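Local coordinates for protein salivary nitrophorin (Cimex lectularius, PDB 2IMQ) that carries nitric oxide on a heme held by a cysteine and delivers it to the host during feeding, causing vasodilation, at residues Val12-Gly17 with Glu26-Leu31; Gln45-Gln50 with Thr133-Asp138; Gln50-Lys53 with Gly57-Cys60. All coordinates share one frame; numbering follows the deposited sequence.

Interaction 1. Residues Val12-Gly17 with Glu26-Leu31. With HEM (protoporphyrin IX containing Fe), chain B.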
loop_
_atom_site.group_PDB
_atom_site.type_symbol
_atom_site.label_atom_id
_atom_site.label_comp_id
_atom_site.label_asym_id
_atom_site.label_seq_id
_atom_site.Cartn_x
_atom_site.Cartn_y
_atom_site.Cartn_z
ATOM N N VAL A 12 2.497 -2.697 -4.146
ATOM C CA VAL A 12 3.555 -2.695 -3.177
ATOM C C VAL A 12 3.523 -1.440 -2.374
ATOM O O VAL A 12 3.330 -0.356 -2.935
ATOM C CB VAL A 12 4.950 -2.956 -3.846
ATOM C CG1 VAL A 12 5.350 -1.839 -4.797
ATOM C CG2 VAL A 12 6.028 -3.169 -2.826
ATOM N N SER A 13 3.722 -1.567 -1.077
ATOM C CA SER A 13 3.925 -0.386 -0.319
ATOM C C SER A 13 5.115 -0.535 0.615
ATOM O O SER A 13 5.504 -1.671 1.029
ATOM C CB SER A 13 2.705 0.007 0.438
ATOM O OG SER A 13 2.514 -0.753 1.606
ATOM N N TRP A 14 5.673 0.609 0.962
ATOM C CA TRP A 14 6.863 0.635 1.790
ATOM C C TRP A 14 6.896 1.918 2.559
ATOM O O TRP A 14 6.888 3.012 1.994
ATOM C CB TRP A 14 8.062 0.551 0.886
ATOM C CG TRP A 14 9.354 0.267 1.532
ATOM C CD1 TRP A 14 9.620 -0.016 2.844
ATOM C CD2 TRP A 14 10.564 0.084 0.827
ATOM N NE1 TRP A 14 10.967 -0.273 2.990
ATOM C CE2 TRP A 14 11.562 -0.215 1.758
ATOM C CE3 TRP A 14 10.911 0.175 -0.523
ATOM C CZ2 TRP A 14 12.869 -0.445 1.372
ATOM C CZ3 TRP A 14 12.197 -0.034 -0.879
ATOM C CH2 TRP A 14 13.148 -0.357 0.044
ATOM N N ASN A 15 6.972 1.802 3.864
ATOM C CA ASN A 15 7.302 2.942 4.713
ATOM C C ASN A 15 8.814 3.053 4.659
ATOM O O ASN A 15 9.579 2.404 5.414
ATOM C CB ASN A 15 6.762 2.736 6.129
ATOM C CG ASN A 15 6.904 3.975 6.954
ATOM O OD1 ASN A 15 7.757 4.772 6.638
ATOM N ND2 ASN A 15 6.070 4.171 7.987
ATOM N N SER A 16 9.234 3.832 3.689
ATOM C CA SER A 16 10.639 3.926 3.312
ATOM C C SER A 16 11.361 5.091 3.989
ATOM O O SER A 16 12.609 5.151 3.989
ATOM C CB SER A 16 10.701 4.044 1.781
ATOM O OG SER A 16 9.880 5.089 1.365
ATOM N N GLY A 17 10.651 6.027 4.614
ATOM C CA GLY A 17 11.328 7.061 5.394
ATOM C C GLY A 17 12.090 8.014 4.503
ATOM O O GLY A 17 11.518 8.565 3.550
ATOM N N GLU A 26 12.411 -5.011 -10.224
ATOM C CA GLU A 26 11.615 -6.134 -10.639
ATOM C C GLU A 26 11.107 -6.943 -9.471
ATOM O O GLU A 26 9.953 -7.319 -9.441
ATOM C CB GLU A 26 12.384 -7.062 -11.608
ATOM C CG GLU A 26 12.534 -6.501 -12.998
ATOM C CD GLU A 26 12.812 -7.560 -14.052
ATOM O OE1 GLU A 26 13.250 -8.644 -13.654
ATOM O OE2 GLU A 26 12.559 -7.314 -15.264
ATOM N N GLU A 27 11.968 -7.218 -8.514
ATOM C CA GLU A 27 11.567 -7.945 -7.354
ATOM C C GLU A 27 10.503 -7.168 -6.535
ATOM O O GLU A 27 9.507 -7.754 -6.098
ATOM C CB GLU A 27 12.770 -8.218 -6.482
ATOM C CG GLU A 27 12.489 -9.071 -5.273
ATOM C CD GLU A 27 13.733 -9.354 -4.446
ATOM O OE1 GLU A 27 13.611 -10.092 -3.466
ATOM O OE2 GLU A 27 14.828 -8.836 -4.754
ATOM N N LEU A 28 10.733 -5.873 -6.359
ATOM C CA LEU A 28 9.840 -5.005 -5.605
ATOM C C LEU A 28 8.426 -5.050 -6.159
ATOM O O LEU A 28 7.451 -4.999 -5.417
ATOM C CB LEU A 28 10.394 -3.575 -5.643
ATOM C CG LEU A 28 9.653 -2.610 -4.750
ATOM C CD1 LEU A 28 9.913 -2.851 -3.295
ATOM C CD2 LEU A 28 9.955 -1.183 -5.084
ATOM N N LEU A 29 8.303 -5.160 -7.487
ATOM C CA LEU A 29 7.015 -5.107 -8.153
ATOM C C LEU A 29 6.459 -6.478 -8.485
ATOM O O LEU A 29 5.372 -6.604 -9.030
ATOM C CB LEU A 29 7.108 -4.267 -9.423
ATOM C CG LEU A 29 7.711 -2.901 -9.245
ATOM C CD1 LEU A 29 7.854 -2.259 -10.598
ATOM C CD2 LEU A 29 6.931 -2.081 -8.365
ATOM N N GLY A 30 7.149 -7.539 -8.094
ATOM C CA GLY A 30 6.660 -8.873 -8.297
ATOM C C GLY A 30 6.805 -9.353 -9.736
ATOM O O GLY A 30 6.005 -10.159 -10.144
ATOM N N LEU A 31 7.825 -8.867 -10.447
ATOM C CA LEU A 31 8.038 -9.131 -11.889
ATOM C C LEU A 31 9.178 -10.129 -12.152
ATOM O O LEU A 31 9.386 -10.589 -13.290
ATOM C CB LEU A 31 8.313 -7.815 -12.622
ATOM C CG LEU A 31 7.201 -6.777 -12.486
ATOM C CD1 LEU A 31 7.552 -5.449 -13.224
ATOM C CD2 LEU A 31 5.892 -7.309 -12.917
HETATM C CHA HEM B . 8.529 9.628 -8.342
HETATM C CHB HEM B . 8.935 5.415 -5.979
HETATM C CHC HEM B . 11.710 7.548 -2.675
HETATM C CHD HEM B . 11.095 11.787 -4.770
HETATM C C1A HEM B . 8.410 8.303 -8.035
HETATM C C2A HEM B . 7.716 7.299 -8.806
HETATM C C3A HEM B . 7.815 6.139 -8.107
HETATM C C4A HEM B . 8.588 6.378 -6.922
HETATM C CMA HEM B . 7.264 4.793 -8.539
HETATM C CAA HEM B . 6.998 7.478 -10.163
HETATM C CBA HEM B . 8.073 7.048 -11.199
HETATM C CGA HEM B . 7.577 7.236 -12.625
HETATM O O1A HEM B . 7.597 8.366 -13.109
HETATM O O2A HEM B . 7.222 6.240 -13.303
HETATM C C1B HEM B . 9.732 5.637 -4.900
HETATM C C2B HEM B . 10.145 4.628 -3.955
HETATM C C3B HEM B . 10.917 5.199 -3.038
HETATM C C4B HEM B . 11.030 6.593 -3.383
HETATM C CMB HEM B . 9.664 3.237 -4.171
HETATM C CAB HEM B . 11.587 4.582 -1.821
HETATM C CBB HEM B . 11.811 3.262 -1.747
HETATM C C1C HEM B . 11.854 8.881 -2.930
HETATM C C2C HEM B . 12.541 9.857 -2.122
HETATM C C3C HEM B . 12.414 11.018 -2.757
HETATM C C4C HEM B . 11.545 10.843 -3.878
HETATM C CMC HEM B . 13.430 9.580 -0.904
HETATM C CAC HEM B . 13.001 12.354 -2.324
HETATM C CBC HEM B . 12.703 12.912 -1.153
HETATM C C1D HEM B . 10.310 11.586 -5.884
HETATM C C2D HEM B . 9.820 12.655 -6.721
HETATM C C3D HEM B . 9.065 11.996 -7.829
HETATM C C4D HEM B . 9.123 10.582 -7.568
HETATM C CMD HEM B . 10.069 14.153 -6.545
HETATM C CAD HEM B . 8.360 12.769 -8.957
HETATM C CBD HEM B . 9.467 13.359 -9.816
HETATM C CGD HEM B . 8.916 13.839 -11.122
HETATM O O1D HEM B . 9.743 14.367 -11.935
HETATM O O2D HEM B . 7.675 13.691 -11.321
HETATM N NA HEM B . 8.954 7.723 -6.895
HETATM N NB HEM B . 10.267 6.833 -4.511
HETATM N NC HEM B . 11.238 9.520 -3.964
HETATM N ND HEM B . 9.853 10.383 -6.409
HETATM FE FE HEM B . 10.202 8.601 -5.519
#

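Interaction 2. Residues Gln45-Gln50 with Thr133-Asp138. With HEM (protoporphyrin IX containing Fe), chain B.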
loop_
_atom_site.group_PDB
_atom_site.type_symbol
_atom_site.label_atom_id
_atom_site.label_comp_id
_atom_site.label_asym_id
_atom_site.label_seq_id
_atom_site.Cartn_x
_atom_site.Cartn_y
_atom_site.Cartn_z
ATOM N N GLN A 45 5.648 5.842 1.996
ATOM C CA GLN A 45 5.513 6.787 3.043
ATOM C C GLN A 45 6.889 7.140 3.478
ATOM O O GLN A 45 7.766 6.291 3.626
ATOM C CB GLN A 45 4.744 6.176 4.218
ATOM C CG GLN A 45 4.770 7.073 5.446
ATOM C CD GLN A 45 3.896 6.640 6.551
ATOM O OE1 GLN A 45 2.864 5.979 6.354
ATOM N NE2 GLN A 45 4.271 7.092 7.734
ATOM N N GLY A 46 7.070 8.427 3.767
ATOM C CA GLY A 46 8.364 8.886 4.178
ATOM C C GLY A 46 8.402 10.380 4.424
ATOM O O GLY A 46 7.437 10.993 4.910
ATOM N N PHE A 47 9.535 10.950 4.072
ATOM C CA PHE A 47 9.782 12.369 4.393
ATOM C C PHE A 47 10.470 13.090 3.269
ATOM O O PHE A 47 11.434 12.583 2.704
ATOM C CB PHE A 47 10.653 12.477 5.619
ATOM C CG PHE A 47 9.976 12.007 6.866
ATOM C CD1 PHE A 47 10.256 10.746 7.382
ATOM C CD2 PHE A 47 9.002 12.796 7.483
ATOM C CE1 PHE A 47 9.593 10.282 8.525
ATOM C CE2 PHE A 47 8.342 12.353 8.633
ATOM C CZ PHE A 47 8.633 11.090 9.153
ATOM N N GLY A 48 9.977 14.291 2.990
ATOM C CA GLY A 48 10.656 15.220 2.079
ATOM C C GLY A 48 10.481 14.927 0.600
ATOM O O GLY A 48 11.241 15.429 -0.229
ATOM N N PHE A 49 9.483 14.139 0.212
ATOM C CA PHE A 49 9.339 13.797 -1.199
ATOM C C PHE A 49 9.170 14.994 -2.137
ATOM O O PHE A 49 9.814 15.033 -3.165
ATOM C CB PHE A 49 8.141 12.880 -1.431
ATOM C CG PHE A 49 8.242 11.548 -0.723
ATOM C CD1 PHE A 49 7.162 11.049 -0.041
ATOM C CD2 PHE A 49 9.396 10.802 -0.789
ATOM C CE1 PHE A 49 7.243 9.843 0.606
ATOM C CE2 PHE A 49 9.456 9.530 -0.177
ATOM C CZ PHE A 49 8.374 9.087 0.526
ATOM N N GLN A 50 8.256 15.897 -1.785
ATOM C CA GLN A 50 7.865 17.027 -2.631
ATOM C C GLN A 50 9.008 18.020 -2.718
ATOM O O GLN A 50 9.447 18.377 -3.821
ATOM C CB GLN A 50 6.609 17.672 -2.045
ATOM C CG GLN A 50 5.913 18.706 -2.908
ATOM C CD GLN A 50 4.449 18.870 -2.519
ATOM O OE1 GLN A 50 3.632 19.278 -3.339
ATOM N NE2 GLN A 50 4.114 18.550 -1.269
ATOM N N THR A 133 -3.703 5.385 -0.799
ATOM C CA THR A 133 -2.709 5.303 0.292
ATOM C C THR A 133 -2.995 6.381 1.347
ATOM O O THR A 133 -3.672 7.376 1.057
ATOM C CB THR A 133 -1.259 5.372 -0.245
ATOM O OG1 THR A 133 -0.332 4.927 0.772
ATOM C CG2 THR A 133 -0.839 6.722 -0.653
ATOM N N SER A 134 -2.490 6.199 2.560
ATOM C CA SER A 134 -2.762 7.125 3.624
ATOM C C SER A 134 -1.629 7.113 4.612
ATOM O O SER A 134 -0.807 6.186 4.653
ATOM C CB SER A 134 -4.078 6.786 4.273
ATOM O OG SER A 134 -4.034 5.465 4.836
ATOM N N ARG A 135 -1.624 8.135 5.444
ATOM C CA ARG A 135 -0.523 8.338 6.406
ATOM C C ARG A 135 -1.071 9.125 7.573
ATOM O O ARG A 135 -1.713 10.166 7.381
ATOM C CB ARG A 135 0.618 9.121 5.747
ATOM C CG ARG A 135 1.838 9.384 6.555
ATOM C CD ARG A 135 1.741 10.431 7.589
ATOM N NE ARG A 135 3.083 10.863 7.932
ATOM C CZ ARG A 135 3.342 11.729 8.880
ATOM N NH1 ARG A 135 2.338 12.293 9.511
ATOM N NH2 ARG A 135 4.597 12.057 9.163
ATOM N N MET A 136 -0.873 8.623 8.772
ATOM C CA MET A 136 -1.304 9.322 9.981
ATOM C C MET A 136 -0.186 9.205 11.011
ATOM O O MET A 136 0.519 8.192 11.084
ATOM C CB MET A 136 -2.551 8.713 10.534
ATOM C CG MET A 136 -3.223 9.498 11.620
ATOM S SD MET A 136 -3.741 11.103 11.069
ATOM C CE MET A 136 -5.059 10.673 9.928
ATOM N N SER A 137 -0.074 10.233 11.858
ATOM C CA SER A 137 0.867 10.252 12.991
ATOM C C SER A 137 0.197 9.751 14.259
ATOM O O SER A 137 -0.996 9.925 14.407
ATOM C CB SER A 137 1.376 11.700 13.219
ATOM O OG SER A 137 0.365 12.550 13.664
ATOM N N ASP A 138 0.935 9.205 15.186
ATOM C CA ASP A 138 0.394 8.812 16.452
ATOM C C ASP A 138 -0.233 9.955 17.189
ATOM O O ASP A 138 -1.166 9.757 17.924
ATOM C CB ASP A 138 1.529 8.260 17.316
ATOM C CG ASP A 138 1.773 6.816 17.095
ATOM O OD1 ASP A 138 1.096 6.201 16.278
ATOM O OD2 ASP A 138 2.557 6.165 17.793
HETATM C CHA HEM B . 8.529 9.628 -8.342
HETATM C CHB HEM B . 8.935 5.415 -5.979
HETATM C CHC HEM B . 11.710 7.548 -2.675
HETATM C CHD HEM B . 11.095 11.787 -4.770
HETATM C C1A HEM B . 8.410 8.303 -8.035
HETATM C C2A HEM B . 7.716 7.299 -8.806
HETATM C C3A HEM B . 7.815 6.139 -8.107
HETATM C C4A HEM B . 8.588 6.378 -6.922
HETATM C CMA HEM B . 7.264 4.793 -8.539
HETATM C CAA HEM B . 6.998 7.478 -10.163
HETATM C CBA HEM B . 8.073 7.048 -11.199
HETATM C CGA HEM B . 7.577 7.236 -12.625
HETATM O O1A HEM B . 7.597 8.366 -13.109
HETATM O O2A HEM B . 7.222 6.240 -13.303
HETATM C C1B HEM B . 9.732 5.637 -4.900
HETATM C C2B HEM B . 10.145 4.628 -3.955
HETATM C C3B HEM B . 10.917 5.199 -3.038
HETATM C C4B HEM B . 11.030 6.593 -3.383
HETATM C CMB HEM B . 9.664 3.237 -4.171
HETATM C CAB HEM B . 11.587 4.582 -1.821
HETATM C CBB HEM B . 11.811 3.262 -1.747
HETATM C C1C HEM B . 11.854 8.881 -2.930
HETATM C C2C HEM B . 12.541 9.857 -2.122
HETATM C C3C HEM B . 12.414 11.018 -2.757
HETATM C C4C HEM B . 11.545 10.843 -3.878
HETATM C CMC HEM B . 13.430 9.580 -0.904
HETATM C CAC HEM B . 13.001 12.354 -2.324
HETATM C CBC HEM B . 12.703 12.912 -1.153
HETATM C C1D HEM B . 10.310 11.586 -5.884
HETATM C C2D HEM B . 9.820 12.655 -6.721
HETATM C C3D HEM B . 9.065 11.996 -7.829
HETATM C C4D HEM B . 9.123 10.582 -7.568
HETATM C CMD HEM B . 10.069 14.153 -6.545
HETATM C CAD HEM B . 8.360 12.769 -8.957
HETATM C CBD HEM B . 9.467 13.359 -9.816
HETATM C CGD HEM B . 8.916 13.839 -11.122
HETATM O O1D HEM B . 9.743 14.367 -11.935
HETATM O O2D HEM B . 7.675 13.691 -11.321
HETATM N NA HEM B . 8.954 7.723 -6.895
HETATM N NB HEM B . 10.267 6.833 -4.511
HETATM N NC HEM B . 11.238 9.520 -3.964
HETATM N ND HEM B . 9.853 10.383 -6.409
HETATM FE FE HEM B . 10.202 8.601 -5.519
HETATM O O HOH W 1 1.495 4.881 4.153
HETATM O O HOH W 2 3.109 8.346 10.118
HETATM O O HOH W 3 5.854 10.096 6.977
#

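Interaction 3. Residues Gln50-Lys53 with Gly57-Cys60. With HEM (protoporphyrin IX containing Fe), chain B.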
loop_
_atom_site.group_PDB
_atom_site.type_symbol
_atom_site.label_atom_id
_atom_site.label_comp_id
_atom_site.label_asym_id
_atom_site.label_seq_id
_atom_site.Cartn_x
_atom_site.Cartn_y
_atom_site.Cartn_z
ATOM N N GLN A 50 8.256 15.897 -1.785
ATOM C CA GLN A 50 7.865 17.027 -2.631
ATOM C C GLN A 50 9.008 18.020 -2.718
ATOM O O GLN A 50 9.447 18.377 -3.821
ATOM C CB GLN A 50 6.609 17.672 -2.045
ATOM C CG GLN A 50 5.913 18.706 -2.908
ATOM C CD GLN A 50 4.449 18.870 -2.519
ATOM O OE1 GLN A 50 3.632 19.278 -3.339
ATOM N NE2 GLN A 50 4.114 18.550 -1.269
ATOM N N THR A 51 9.502 18.467 -1.575
ATOM C CA THR A 51 10.681 19.344 -1.546
ATOM C C THR A 51 11.794 18.710 -2.370
ATOM O O THR A 51 12.393 19.358 -3.262
ATOM C CB THR A 51 11.132 19.568 -0.096
ATOM O OG1 THR A 51 10.187 20.418 0.574
ATOM C CG2 THR A 51 12.444 20.363 -0.022
ATOM N N ASP A 52 12.032 17.426 -2.095
ATOM C CA ASP A 52 13.057 16.620 -2.754
ATOM C C ASP A 52 14.463 17.226 -2.654
ATOM O O ASP A 52 15.176 17.333 -3.653
ATOM C CB ASP A 52 12.684 16.317 -4.213
ATOM C CG ASP A 52 13.595 15.271 -4.840
ATOM O OD1 ASP A 52 13.563 15.085 -6.079
ATOM O OD2 ASP A 52 14.396 14.579 -4.175
ATOM N N LYS A 53 14.878 17.562 -1.438
ATOM C CA LYS A 53 16.250 18.031 -1.203
ATOM C C LYS A 53 17.333 17.061 -1.677
ATOM O O LYS A 53 18.339 17.504 -2.232
ATOM C CB LYS A 53 16.493 18.377 0.276
ATOM C CG LYS A 53 16.695 19.877 0.523
ATOM C CD LYS A 53 17.600 20.124 1.709
ATOM C CE LYS A 53 17.976 21.598 1.832
ATOM N NZ LYS A 53 19.300 21.754 2.506
ATOM N N GLY A 57 14.042 12.286 -6.976
ATOM C CA GLY A 57 12.958 12.272 -7.953
ATOM C C GLY A 57 13.411 11.883 -9.348
ATOM O O GLY A 57 12.826 10.965 -9.948
ATOM N N PRO A 58 14.398 12.585 -9.930
ATOM C CA PRO A 58 14.883 12.211 -11.253
ATOM C C PRO A 58 15.231 10.730 -11.443
ATOM O O PRO A 58 14.862 10.174 -12.484
ATOM C CB PRO A 58 16.110 13.121 -11.455
ATOM C CG PRO A 58 15.775 14.322 -10.706
ATOM C CD PRO A 58 15.020 13.833 -9.443
ATOM N N ALA A 59 15.914 10.095 -10.471
ATOM C CA ALA A 59 16.283 8.668 -10.628
ATOM C C ALA A 59 15.065 7.762 -10.540
ATOM O O ALA A 59 14.992 6.755 -11.212
ATOM C CB ALA A 59 17.334 8.195 -9.606
ATOM N N CYS A 60 14.109 8.145 -9.713
ATOM C CA CYS A 60 12.887 7.381 -9.591
ATOM C C CYS A 60 12.224 7.327 -10.960
ATOM O O CYS A 60 11.884 6.262 -11.455
ATOM C CB CYS A 60 11.945 8.033 -8.586
ATOM S SG CYS A 60 12.445 7.804 -6.934
HETATM C CHA HEM B . 8.529 9.628 -8.342
HETATM C CHB HEM B . 8.935 5.415 -5.979
HETATM C CHC HEM B . 11.710 7.548 -2.675
HETATM C CHD HEM B . 11.095 11.787 -4.770
HETATM C C1A HEM B . 8.410 8.303 -8.035
HETATM C C2A HEM B . 7.716 7.299 -8.806
HETATM C C3A HEM B . 7.815 6.139 -8.107
HETATM C C4A HEM B . 8.588 6.378 -6.922
HETATM C CMA HEM B . 7.264 4.793 -8.539
HETATM C CAA HEM B . 6.998 7.478 -10.163
HETATM C CBA HEM B . 8.073 7.048 -11.199
HETATM C CGA HEM B . 7.577 7.236 -12.625
HETATM O O1A HEM B . 7.597 8.366 -13.109
HETATM O O2A HEM B . 7.222 6.240 -13.303
HETATM C C1B HEM B . 9.732 5.637 -4.900
HETATM C C2B HEM B . 10.145 4.628 -3.955
HETATM C C3B HEM B . 10.917 5.199 -3.038
HETATM C C4B HEM B . 11.030 6.593 -3.383
HETATM C CMB HEM B . 9.664 3.237 -4.171
HETATM C CAB HEM B . 11.587 4.582 -1.821
HETATM C CBB HEM B . 11.811 3.262 -1.747
HETATM C C1C HEM B . 11.854 8.881 -2.930
HETATM C C2C HEM B . 12.541 9.857 -2.122
HETATM C C3C HEM B . 12.414 11.018 -2.757
HETATM C C4C HEM B . 11.545 10.843 -3.878
HETATM C CMC HEM B . 13.430 9.580 -0.904
HETATM C CAC HEM B . 13.001 12.354 -2.324
HETATM C CBC HEM B . 12.703 12.912 -1.153
HETATM C C1D HEM B . 10.310 11.586 -5.884
HETATM C C2D HEM B . 9.820 12.655 -6.721
HETATM C C3D HEM B . 9.065 11.996 -7.829
HETATM C C4D HEM B . 9.123 10.582 -7.568
HETATM C CMD HEM B . 10.069 14.153 -6.545
HETATM C CAD HEM B . 8.360 12.769 -8.957
HETATM C CBD HEM B . 9.467 13.359 -9.816
HETATM C CGD HEM B . 8.916 13.839 -11.122
HETATM O O1D HEM B . 9.743 14.367 -11.935
HETATM O O2D HEM B . 7.675 13.691 -11.321
HETATM N NA HEM B . 8.954 7.723 -6.895
HETATM N NB HEM B . 10.267 6.833 -4.511
HETATM N NC HEM B . 11.238 9.520 -3.964
HETATM N ND HEM B . 9.853 10.383 -6.409
HETATM FE FE HEM B . 10.202 8.601 -5.519
#

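Interaction 1. Residues Val12-Gly17 with Glu26-Leu31
V12 turns its CG2 anti to the backbone N while CG1 sits between N and the carbonyl carbon (chi1 65°), and this fork faces the short helix 26-29. L28, whose CG is also anti to its own N (chi1 -173°), brings its end toward the strand. V12 CG2 lies 3.9 Å from L28 CD1, the two side chains crossing at about a right angle. The other branch, V12 CG1, meets L29 CD2, likewise at 3.9 Å. L29 starts off away from the strand, but its end swings back to make this touch. Between the two leucines the V12 methyls cover a backbone carbonyl: CG2 is 3.5 Å from L28 O. W14, two residues further along the strand, adds its ring atom CE3, 4.2 Å from L28 CD1 and oblique to the ring. The same part of the ring touches the heme, with W14 CZ3 3.4 Å from the vinyl carbon CBB; S16 CB lies above one indole face, offset toward its rim, and S16 OG is 3.6 Å from CAB of that vinyl. The indole NE1 is bonded to the carbonyl of H271. After L29 the chain leaves the helix at G30, whose positive phi belongs to a Schellman motif. The contact joins the first strand and the helix of a beta-alpha-beta unit completed by strand 39-46. No hydrogen bond crosses it: cohesion is apolar, L28 O is buried without a polar partner, and the greasy layer runs on through W14 to the vinyl edge of the heme.

Interaction 2. Residues Gln45-Gln50 with Thr133-Asp138
Q45 and R135 carry the van der Waals part of the contact. The Q45 chain is extended, with CG anti to the backbone N (chi1 171°), and lays its amide against the aliphatic start of R135: Q45 CD is 3.4 Å from R135 CG. The two side chains cross at about a right angle, their amide and guanidinium planes 45° apart. F47 supplies the aromatic part. Its CE2 lies 3.8 Å from R135 NH2, at the guanidinium edge, and the ring and guanidinium planes stand 83° apart, so this is no flat stack.

The polar links all pass through water. One molecule reaches both Q45 OE1 and S134 O, 2.7 Å from the latter. A second donates to M136 O and accepts a weak bond from Q45 NE2. A third donates to G46 O at 2.8 Å and accepts from R135 NE at 3.0 Å. R135 NH1 is bonded to S115 OG. Heme contacts come from the first segment alone, where the edge of the F49 ring meets pyrrole carbon C2C, 3.5 Å from F49 CD2.

No direct hydrogen bond spans the ends of strands 39-46 and 127-135, which belong to the two sheets of the beta-sandwich of the DNase I-like (endonuclease/exonuclease/phosphatase) fold. Water therefore matches amide, guanidinium and carbonyl groups across the seam, while the buried arginine is held by its stem as well as by its polar end.

Interaction 3. Residues Gln50-Lys53 with Gly57-Cys60
D52 and G57 make the one hydrogen bond of this contact: G57 N donates to D52 OD1 over 3.0 Å, clearly bent, with an N-H...O angle of 141°. OD1 is met on its syn side, 30° out of the carboxylate plane. D52 CG is anti to the backbone N (chi1 -169°), which carries the carboxylate across to the start of helix 57-70. Its second oxygen, OD2, accepts from Q56 N, and the two oxygens thus take neighbouring backbone N-H groups at the helix start.

Packing is sparse by comparison. D52 OD1 lies 3.9 Å from P58 CD, at the border of the contact, and G57 brings its backbone close without any side chain.

The heme contacts come from both segments. D52 OD2 is 3.2 Å from the vinyl carbon CAC, and G57 CA rests 3.4 Å from pyrrole carbon C2D. One turn into the helix, C60 is the proximal ligand; its SG lies 2.8 Å from the iron of this ferrous heme, long for iron-sulfur coordination.

The loop after strand 39-46 thus folds back onto the first turn of helix 57-70, beside the heme. T51 N is bonded to E82 OE2, in the connection between strands 73-80 and 84-91, which ties the loop to the sheet edge as well.

From the N terminus, interaction 1 comes first, closing the short connection from strand 6-17 to helix 26-29. The chain then enters strand 39-46, the parallel neighbour of strand 6-17, and its end opens interaction 2, a long closure over 82 residues to strand 127-135 of the other sheet. Interaction 3 starts from the same stretch, sharing Q50, and closes a short loop of three intervening residues onto helix 57-70; interaction 1 lies in series before both. Interactions 1 and 2 also meet directly, S16 N and G17 N probably bonding to Q45 O. All three touch the heme, but in interaction 2 only through the 45-50 segment; strand 127-135 ties in the second sheet away from it.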